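Local coordinates for hypothetical protein Rv2991 (Mycobacterium tuberculosis, PDB 1RFE) that is of unknown function but probably binds coenzyme F420, and may be an oxidoreductase acting on CH-CH groups, at residues Asp17-Ser22 with Val86-Val91; Gly48-Glu53 with Phe72-Gly77. All coordinates share one frame; numbering follows the deposited sequence.

Both contacts lie in the buried core of the domain, their centres about 4 Å apart, and both are purely apolar. Contact 1 sets helix 12-21 on strand 84-95, helix against sheet, with two separate pairs of side chains; contact 2 joins strands 49-55 and 69-76 across the barrel interior, with several branches gathered round one phenylalanine ring. Strands 69-76 and 84-95 follow each other in the chain and pair antiparallel, Phe88 N lying 2.9 Å from Phe72 O in a probable hydrogen bond. The two sites also share walls: Phe18 and Val19 of contact 1 reach Leu74 of contact 2, and Phe88 touches Ile50.

Contact 1: residues Asp17-Ser22 with Val86-Val91; sequences DFVNSS and VSFEGV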
loop_
_atom_site.group_PDB
_atom_site.type_symbol
_atom_site.label_atom_id
_atom_site.label_comp_id
_atom_site.label_asym_id
_atom_site.label_seq_id
_atom_site.Cartn_x
_atom_site.Cartn_y
_atom_site.Cartn_z
ATOM N N ASP A 17 -6.074 -0.922 -10.823
ATOM C CA ASP A 17 -5.395 -2.124 -11.303
ATOM C C ASP A 17 -4.017 -2.274 -10.722
ATOM O O ASP A 17 -3.633 -3.364 -10.347
ATOM C CB ASP A 17 -5.299 -2.162 -12.865
ATOM C CG ASP A 17 -6.664 -2.330 -13.545
ATOM O OD1 ASP A 17 -7.704 -2.412 -12.819
ATOM O OD2 ASP A 17 -6.818 -2.393 -14.814
ATOM N N PHE A 18 -3.291 -1.170 -10.607
ATOM C CA PHE A 18 -1.921 -1.190 -10.109
ATOM C C PHE A 18 -1.895 -1.542 -8.591
ATOM O O PHE A 18 -1.075 -2.333 -8.149
ATOM C CB PHE A 18 -1.206 0.156 -10.405
ATOM C CG PHE A 18 0.242 0.172 -10.040
ATOM C CD1 PHE A 18 1.158 -0.589 -10.760
ATOM C CD2 PHE A 18 0.708 0.970 -8.970
ATOM C CE1 PHE A 18 2.526 -0.574 -10.438
ATOM C CE2 PHE A 18 2.036 0.977 -8.631
ATOM C CZ PHE A 18 2.973 0.200 -9.364
ATOM N N VAL A 19 -2.809 -0.972 -7.823
ATOM C CA VAL A 19 -2.933 -1.286 -6.384
ATOM C C VAL A 19 -3.299 -2.779 -6.185
ATOM O O VAL A 19 -2.771 -3.423 -5.296
ATOM C CB VAL A 19 -3.969 -0.392 -5.706
ATOM C CG1 VAL A 19 -4.412 -0.961 -4.370
ATOM C CG2 VAL A 19 -3.437 1.063 -5.484
ATOM N N ASN A 20 -4.222 -3.311 -6.999
ATOM C CA ASN A 20 -4.577 -4.727 -6.953
ATOM C C ASN A 20 -3.474 -5.638 -7.418
ATOM O O ASN A 20 -3.300 -6.725 -6.864
ATOM C CB ASN A 20 -5.858 -5.004 -7.764
ATOM C CG ASN A 20 -7.101 -4.625 -7.013
ATOM O OD1 ASN A 20 -7.978 -3.888 -7.525
ATOM N ND2 ASN A 20 -7.208 -5.125 -5.797
ATOM N N SER A 21 -2.694 -5.196 -8.401
ATOM C CA SER A 21 -1.612 -6.006 -8.934
ATOM C C SER A 21 -0.321 -6.029 -8.145
ATOM O O SER A 21 0.351 -7.056 -8.125
ATOM C CB SER A 21 -1.267 -5.546 -10.343
ATOM O OG SER A 21 -2.440 -5.724 -11.057
ATOM N N SER A 22 0.019 -4.928 -7.498
ATOM C CA SER A 22 1.243 -4.851 -6.692
ATOM C C SER A 22 1.163 -5.696 -5.420
ATOM O O SER A 22 0.057 -6.080 -4.954
ATOM C CB SER A 22 1.548 -3.389 -6.373
ATOM O OG SER A 22 1.633 -2.612 -7.567
ATOM N N VAL A 86 2.471 5.049 -7.827
ATOM C CA VAL A 86 1.444 5.865 -7.257
ATOM C C VAL A 86 1.829 6.147 -5.792
ATOM O O VAL A 86 2.285 5.267 -5.063
ATOM C CB VAL A 86 0.056 5.244 -7.402
ATOM C CG1 VAL A 86 -0.030 3.907 -6.661
ATOM C CG2 VAL A 86 -0.974 6.161 -6.933
ATOM N N SER A 87 1.651 7.393 -5.405
ATOM C CA SER A 87 2.089 7.892 -4.113
ATOM C C SER A 87 0.875 8.562 -3.464
ATOM O O SER A 87 0.265 9.469 -4.069
ATOM C CB SER A 87 3.207 8.922 -4.334
ATOM O OG SER A 87 3.748 9.343 -3.100
ATOM N N PHE A 88 0.526 8.103 -2.267
ATOM C CA PHE A 88 -0.651 8.540 -1.516
ATOM C C PHE A 88 -0.186 9.271 -0.269
ATOM O O PHE A 88 0.750 8.832 0.414
ATOM C CB PHE A 88 -1.477 7.332 -1.026
ATOM C CG PHE A 88 -1.997 6.442 -2.143
ATOM C CD1 PHE A 88 -2.932 6.912 -3.022
ATOM C CD2 PHE A 88 -1.511 5.158 -2.322
ATOM C CE1 PHE A 88 -3.426 6.100 -4.017
ATOM C CE2 PHE A 88 -2.003 4.332 -3.340
ATOM C CZ PHE A 88 -2.946 4.785 -4.155
ATOM N N GLU A 89 -0.825 10.398 0.021
ATOM C CA GLU A 89 -0.662 11.043 1.289
ATOM C C GLU A 89 -2.081 11.150 1.841
ATOM O O GLU A 89 -3.016 11.377 1.100
ATOM C CB GLU A 89 0.027 12.410 1.140
ATOM C CG GLU A 89 1.453 12.272 0.633
ATOM C CD GLU A 89 2.182 13.567 0.407
ATOM O OE1 GLU A 89 1.559 14.631 0.662
ATOM O OE2 GLU A 89 3.416 13.511 0.016
ATOM N N GLY A 90 -2.227 10.934 3.130
ATOM C CA GLY A 90 -3.550 10.998 3.746
ATOM C C GLY A 90 -3.553 10.786 5.216
ATOM O O GLY A 90 -2.642 11.240 5.938
ATOM N N VAL A 91 -4.602 10.077 5.642
ATOM C CA VAL A 91 -4.820 9.739 7.035
ATOM C C VAL A 91 -5.171 8.251 7.112
ATOM O O VAL A 91 -5.750 7.674 6.186
ATOM C CB VAL A 91 -5.932 10.609 7.679
ATOM C CG1 VAL A 91 -5.576 12.079 7.625
ATOM C CG2 VAL A 91 -7.278 10.377 7.009
#
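A chi1 of -175° swings the Phe18 ring away from its own backbone N and off helix 12-21 toward strand 84-95, where Val86 meets it with CG1, the methyl that chi1 of 62° sets between backbone N and carbonyl carbon. Phe18 CD2 and Val86 CG1 are 3.8 Å apart, the methyl meeting the rim of the ring almost level with it, and the ring and the valine branch pass alongside each other, pointing opposite ways. Two residues along the strand, Phe88 points the same way as Val86, and its CZ comes 4.0 Å from Val19 CG2, again an edge approach. Helix 12-21 here packs on the curled antiparallel sheet, an arrangement consistent with the split-barrel fold of the FMN-binding families, and Tyr43 of strand 36-46 also holds it by a hydrogen bond from its hydroxyl to Val19 O. The Phe18 ring has a polar neighbour as well: Ser22 OG sits 3.5 Å above the ring plane, over its centre. Just past the helix end, that hydroxyl bonds back to Phe18 O at 2.8 Å, from above the carbonyl plane, while Ser22 N reaches the same oxygen from the opposite face.

Contact 2: residues Gly48-Glu53 with Phe72-Gly77; sequences GEIWLE and FLLEDG
Ile50 CD1 rests against the Phe72 ring on its CD2-CE2 side, 3.9 Å from Phe72 CE2, while Leu52 CD2 meets the ring at another corner, 4.1 Å from Phe72 CE1. Both methyls come in obliquely. The second branch of the isoleucine, Ile50 CG2, stands 4.2 Å above one face of the Phe72 ring, offset toward its rim, so both branches of the isoleucine lie on the same side of the ring, CG2 higher over its rim and CD1 lower at the CD2-CE2 corner. Leu52 CD2 comes from that side too. Ile50 CD1 also reaches a second residue of the opposing strand, with Leu74 CD1 at a looser 4.4 Å.

In Phe72 a chi1 of -167° turns CG away from the backbone N, which carries the ring out from strand 69-76 to the isoleucine and leucine. Ile50 runs extended beyond CB, its chi2 of 164° stretching CG1 and CD1 toward Phe72 and Leu74.

The two strands are not partners in the sheet. Their short segments approach no closer than 10.9 Å between axes and make an angle of 109°, so the side chains bridge the interior of the barrel between walls that run across one another. Backbone pairing fixes the first wall, where Ile50 and Leu52 bond to Ile136 and Val134 of strand 131-138. At the margins, Glu49 and Asp76 form salt bridges with Arg135 and Arg84. Around this apolar centre, Tyr43 of strand 36-46 packs on Ile50, Leu52 and Leu74, helix 12-21 brings Val19 against Ile50, and strand 69-76 is itself paired between strands 25-30 and 84-95.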
loop_
_atom_site.group_PDB
_atom_site.type_symbol
_atom_site.label_atom_id
_atom_site.label_comp_id
_atom_site.label_asym_id
_atom_site.label_seq_id
_atom_site.Cartn_x
_atom_site.Cartn_y
_atom_site.Cartn_z
ATOM N N GLY A 48 -11.872 -0.841 -2.804
ATOM C CA GLY A 48 -10.991 0.123 -3.417
ATOM C C GLY A 48 -9.873 0.688 -2.556
ATOM O O GLY A 48 -9.052 1.463 -3.059
ATOM N N GLU A 49 -9.837 0.363 -1.274
ATOM C CA GLU A 49 -8.937 1.058 -0.344
ATOM C C GLU A 49 -7.899 0.112 0.208
ATOM O O GLU A 49 -8.207 -1.051 0.455
ATOM C CB GLU A 49 -9.707 1.630 0.858
ATOM C CG GLU A 49 -10.671 2.782 0.542
ATOM C CD GLU A 49 -11.262 3.367 1.824
ATOM O OE1 GLU A 49 -11.900 2.591 2.594
ATOM O OE2 GLU A 49 -11.068 4.590 2.047
ATOM N N ILE A 50 -6.696 0.632 0.415
ATOM C CA ILE A 50 -5.605 -0.092 1.022
ATOM C C ILE A 50 -5.784 -0.135 2.539
ATOM O O ILE A 50 -6.069 0.892 3.161
ATOM C CB ILE A 50 -4.196 0.560 0.674
ATOM C CG1 ILE A 50 -3.919 0.401 -0.818
ATOM C CG2 ILE A 50 -3.047 -0.069 1.533
ATOM C CD1 ILE A 50 -2.832 1.275 -1.380
ATOM N N TRP A 51 -5.647 -1.357 3.074
ATOM C CA TRP A 51 -5.613 -1.638 4.498
ATOM C C TRP A 51 -4.383 -2.429 4.852
ATOM O O TRP A 51 -3.964 -3.315 4.100
ATOM C CB TRP A 51 -6.793 -2.500 4.938
ATOM C CG TRP A 51 -8.168 -1.879 4.913
ATOM C CD1 TRP A 51 -8.820 -1.457 3.839
ATOM C CD2 TRP A 51 -9.028 -1.630 6.034
ATOM N NE1 TRP A 51 -10.034 -0.941 4.184
ATOM C CE2 TRP A 51 -10.218 -1.098 5.525
ATOM C CE3 TRP A 51 -8.927 -1.856 7.419
ATOM C CZ2 TRP A 51 -11.311 -0.756 6.343
ATOM C CZ3 TRP A 51 -10.012 -1.539 8.233
ATOM C CH2 TRP A 51 -11.182 -0.982 7.698
ATOM N N LEU A 52 -3.888 -2.160 6.055
ATOM C CA LEU A 52 -2.766 -2.831 6.616
ATOM C C LEU A 52 -3.199 -3.552 7.875
ATOM O O LEU A 52 -4.268 -3.268 8.429
ATOM C CB LEU A 52 -1.625 -1.847 6.919
ATOM C CG LEU A 52 -1.268 -0.907 5.756
ATOM C CD1 LEU A 52 -0.280 0.133 6.198
ATOM C CD2 LEU A 52 -0.754 -1.614 4.480
ATOM N N GLU A 53 -2.387 -4.543 8.278
ATOM C CA GLU A 53 -2.571 -5.191 9.574
ATOM C C GLU A 53 -1.295 -5.019 10.351
ATOM O O GLU A 53 -0.223 -5.122 9.767
ATOM C CB GLU A 53 -2.994 -6.669 9.442
ATOM C CG GLU A 53 -2.072 -7.616 8.657
ATOM C CD GLU A 53 -1.016 -8.314 9.511
ATOM O OE1 GLU A 53 0.194 -8.142 9.217
ATOM N N PHE A 72 1.960 6.506 1.608
ATOM C CA PHE A 72 2.150 5.121 1.139
ATOM C C PHE A 72 2.518 5.179 -0.316
ATOM O O PHE A 72 1.851 5.860 -1.085
ATOM C CB PHE A 72 0.881 4.305 1.395
ATOM C CG PHE A 72 1.052 2.817 1.255
ATOM C CD1 PHE A 72 1.590 2.073 2.273
ATOM C CD2 PHE A 72 0.648 2.165 0.097
ATOM C CE1 PHE A 72 1.733 0.699 2.124
ATOM C CE2 PHE A 72 0.771 0.811 -0.044
ATOM C CZ PHE A 72 1.317 0.072 0.979
ATOM N N LEU A 73 3.571 4.444 -0.699
ATOM C CA LEU A 73 4.121 4.495 -2.047
ATOM C C LEU A 73 4.253 3.092 -2.663
ATOM O O LEU A 73 4.811 2.188 -2.059
ATOM C CB LEU A 73 5.499 5.195 -2.043
ATOM C CG LEU A 73 6.180 5.464 -3.426
ATOM C CD1 LEU A 73 7.114 6.671 -3.431
ATOM C CD2 LEU A 73 7.029 4.276 -3.899
ATOM N N LEU A 74 3.734 2.954 -3.875
ATOM C CA LEU A 74 3.879 1.776 -4.703
ATOM C C LEU A 74 4.634 2.149 -5.965
ATOM O O LEU A 74 4.329 3.150 -6.587
ATOM C CB LEU A 74 2.498 1.246 -5.112
ATOM C CG LEU A 74 1.612 0.631 -4.035
ATOM C CD1 LEU A 74 0.182 0.489 -4.490
ATOM C CD2 LEU A 74 2.210 -0.728 -3.612
ATOM N N GLU A 75 5.552 1.295 -6.388
ATOM C CA GLU A 75 6.361 1.576 -7.535
ATOM C C GLU A 75 6.849 0.295 -8.168
ATOM O O GLU A 75 7.155 -0.688 -7.460
ATOM C CB GLU A 75 7.540 2.499 -7.101
ATOM C CG GLU A 75 8.969 2.132 -7.464
ATOM C CD GLU A 75 9.536 0.901 -6.789
ATOM O OE1 GLU A 75 9.390 0.741 -5.557
ATOM O OE2 GLU A 75 10.157 0.096 -7.516
ATOM N N ASP A 76 6.925 0.285 -9.500
ATOM C CA ASP A 76 7.701 -0.745 -10.138
ATOM C C ASP A 76 8.333 -0.279 -11.446
ATOM O O ASP A 76 8.335 0.910 -11.740
ATOM C CB ASP A 76 6.863 -2.013 -10.285
ATOM C CG ASP A 76 5.860 -1.944 -11.402
ATOM O OD1 ASP A 76 5.636 -0.874 -12.009
ATOM O OD2 ASP A 76 5.190 -2.943 -11.725
ATOM N N GLY A 77 8.919 -1.198 -12.189
ATOM C CA GLY A 77 9.605 -0.831 -13.424
ATOM C C GLY A 77 11.112 -0.778 -13.212
ATOM O O GLY A 77 11.580 -0.197 -12.243
#